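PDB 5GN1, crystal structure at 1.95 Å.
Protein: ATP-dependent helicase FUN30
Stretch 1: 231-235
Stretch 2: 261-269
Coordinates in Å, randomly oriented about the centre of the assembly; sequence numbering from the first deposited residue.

Stretch 1 231-235: RLDGS
Stretch 2 261-269: TKAGGFGIN

The two stretches belong to one chain and meet through a small, mainly apolar contact that buries 246 Å², both sides summed. No hydrogen bond or salt bridge crosses between them. The nearest CA atoms across the stretches are Asp233 CA and Ala263 CA, 6.1 Å apart.

Stretch 1 arrives as the end of a strand. Arg231 and Leu232 are extended, with phi/psi of -139/141 and -148/120. Asp233 (-136/-170) leaves the strand, and Gly234 (-69/-15) and Ser235 (-86/-18) turn the chain. Stretch 2 begins with a 3-10 segment. Thr261 to Gly264 have phi between -51 and -63 and psi between -20 and -32. Gly265 (-93/1) and Phe266 (-85/2) follow. The i to i+3 hydrogen bonds are Gly264 N to Thr261 O (2.8 Å), Gly265 N to Lys262 O (2.9 Å) and Phe266 N to Ala263 O (2.9 Å). Gly267 has positive phi (61/33), which favours glycine, and Ile268 is extended (-91/155).

Leu232 is the centre of the contact, with 61 Å² covered. It is buried, its CA-to-CB bond points toward stretch 2, and its chi1 and chi2 are both t. Its CD2 lies 3.7 Å from Phe266 CD2 and 4.1 Å from Ala263 CB. Its CD1 lies 4.2 Å from Ile268 CD1. Ile268 has chi1 p and chi2 t. The branched leucine thus reaches three apolar side chains, and the CA-to-CB bond of the short Ala263 points toward stretch 1.

Gly234 has 45 Å² covered. Its CA is 3.3 Å from Lys262 CE and 4.0 Å from Phe266 CZ. An ideal CB here would fall 2.2 Å from Lys262 CE, a clash, so glycine suits the site. The Lys262 CA-to-CB bond points sideways, but chi angles p, t, t, m bring its end nearer. Gly234 N and Lys262 NZ are 3.4 Å apart; both are donors, so they do not bond.

Phe266 has 40 Å² covered, and its CA-to-CB bond points toward stretch 1, with chi1 m and chi2 -9°. It presents its ring edge: Leu232 CD2, Asp233 O and Gly234 CA all lie near the ring plane. Asp233 O is 3.8 Å from Phe266 CE2.

The Asp233 CA-to-CB bond points away from stretch 2, and its side chain (chi1 p) braces its own stretch. Its OD2 accepts from Arg231 NE (2.8 Å), forming a salt bridge, and from Arg231 NH2 (3.0 Å). Its OD1 accepts from Ser235 OG (2.8 Å) and Ser235 N (2.9 Å).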

# COMPACT_ATOMS: atom_id res chain seq x y z
N ARG A 231 11.40 -6.21 8.72
CA ARG A 231 10.51 -5.07 8.56
C ARG A 231 10.80 -4.01 9.62
O ARG A 231 11.06 -4.33 10.78
CB ARG A 231 9.04 -5.51 8.65
CG ARG A 231 8.06 -4.37 8.88
CD ARG A 231 6.63 -4.86 8.70
NE ARG A 231 5.65 -3.79 8.85
CZ ARG A 231 4.36 -3.94 8.58
NH1 ARG A 231 3.92 -5.12 8.15
NH2 ARG A 231 3.51 -2.94 8.75
N LEU A 232 10.75 -2.74 9.20
CA LEU A 232 10.96 -1.60 10.09
C LEU A 232 10.10 -0.46 9.59
O LEU A 232 10.27 -0.01 8.45
CB LEU A 232 12.45 -1.18 10.12
CG LEU A 232 12.94 -0.13 11.14
CD1 LEU A 232 14.45 -0.16 11.20
CD2 LEU A 232 12.48 1.30 10.82
N ASP A 233 9.18 0.01 10.43
CA ASP A 233 8.30 1.10 10.03
C ASP A 233 8.20 2.10 11.19
O ASP A 233 8.96 2.03 12.16
CB ASP A 233 6.93 0.54 9.59
CG ASP A 233 6.25 -0.33 10.64
OD1 ASP A 233 6.35 -0.04 11.84
OD2 ASP A 233 5.60 -1.33 10.26
N GLY A 234 7.27 3.04 11.08
CA GLY A 234 7.14 4.05 12.11
C GLY A 234 6.63 3.53 13.44
O GLY A 234 6.73 4.24 14.45
N SER A 235 6.06 2.32 13.46
CA SER A 235 5.63 1.73 14.73
C SER A 235 6.75 0.98 15.44
O SER A 235 6.63 0.73 16.65
CB SER A 235 4.45 0.79 14.50
OG SER A 235 4.88 -0.51 14.15
N THR A 261 8.28 4.40 3.82
CA THR A 261 9.06 5.45 3.18
C THR A 261 9.53 6.48 4.20
O THR A 261 10.64 7.01 4.07
CB THR A 261 8.22 6.08 2.07
OG1 THR A 261 7.91 5.06 1.12
CG2 THR A 261 8.97 7.20 1.37
N LYS A 262 8.74 6.72 5.25
CA LYS A 262 9.14 7.63 6.32
C LYS A 262 10.38 7.13 7.06
O LYS A 262 11.10 7.94 7.66
CB LYS A 262 7.97 7.85 7.29
CG LYS A 262 7.43 6.58 7.99
CD LYS A 262 6.05 6.80 8.68
CE LYS A 262 5.60 5.61 9.58
NZ LYS A 262 4.98 4.36 8.97
N ALA A 263 10.68 5.82 7.02
CA ALA A 263 11.96 5.38 7.59
C ALA A 263 13.14 5.98 6.85
O ALA A 263 14.24 6.05 7.41
CB ALA A 263 12.06 3.84 7.59
N GLY A 264 12.93 6.44 5.61
CA GLY A 264 13.96 7.22 4.94
C GLY A 264 14.45 8.38 5.78
O GLY A 264 15.59 8.84 5.61
N GLY A 265 13.63 8.86 6.71
CA GLY A 265 13.99 9.95 7.59
C GLY A 265 14.59 9.58 8.93
O GLY A 265 14.89 10.48 9.73
N PHE A 266 14.77 8.29 9.23
CA PHE A 266 15.25 7.86 10.54
C PHE A 266 16.78 7.88 10.66
O PHE A 266 17.29 7.48 11.71
CB PHE A 266 14.76 6.43 10.87
CG PHE A 266 13.25 6.29 10.93
CD1 PHE A 266 12.42 7.40 10.88
CD2 PHE A 266 12.68 5.03 11.06
CE1 PHE A 266 11.04 7.26 10.94
CE2 PHE A 266 11.29 4.88 11.12
CZ PHE A 266 10.47 5.99 11.06
N GLY A 267 17.50 8.30 9.63
CA GLY A 267 18.95 8.28 9.66
C GLY A 267 19.57 6.90 9.83
O GLY A 267 20.63 6.78 10.44
N ILE A 268 18.93 5.86 9.29
CA ILE A 268 19.47 4.51 9.39
C ILE A 268 20.34 4.24 8.18
O ILE A 268 20.16 4.83 7.11
CB ILE A 268 18.36 3.44 9.54
CG1 ILE A 268 17.43 3.46 8.32
CG2 ILE A 268 17.57 3.65 10.82
CD1 ILE A 268 16.21 2.56 8.48
N ASN A 269 21.29 3.32 8.34
CA ASN A 269 22.32 3.03 7.35
C ASN A 269 22.16 1.58 6.90
O ASN A 269 22.40 0.65 7.68
CB ASN A 269 23.70 3.27 7.95
CG ASN A 269 24.81 3.18 6.92
OD1 ASN A 269 24.84 2.25 6.12
ND2 ASN A 269 25.71 4.15 6.92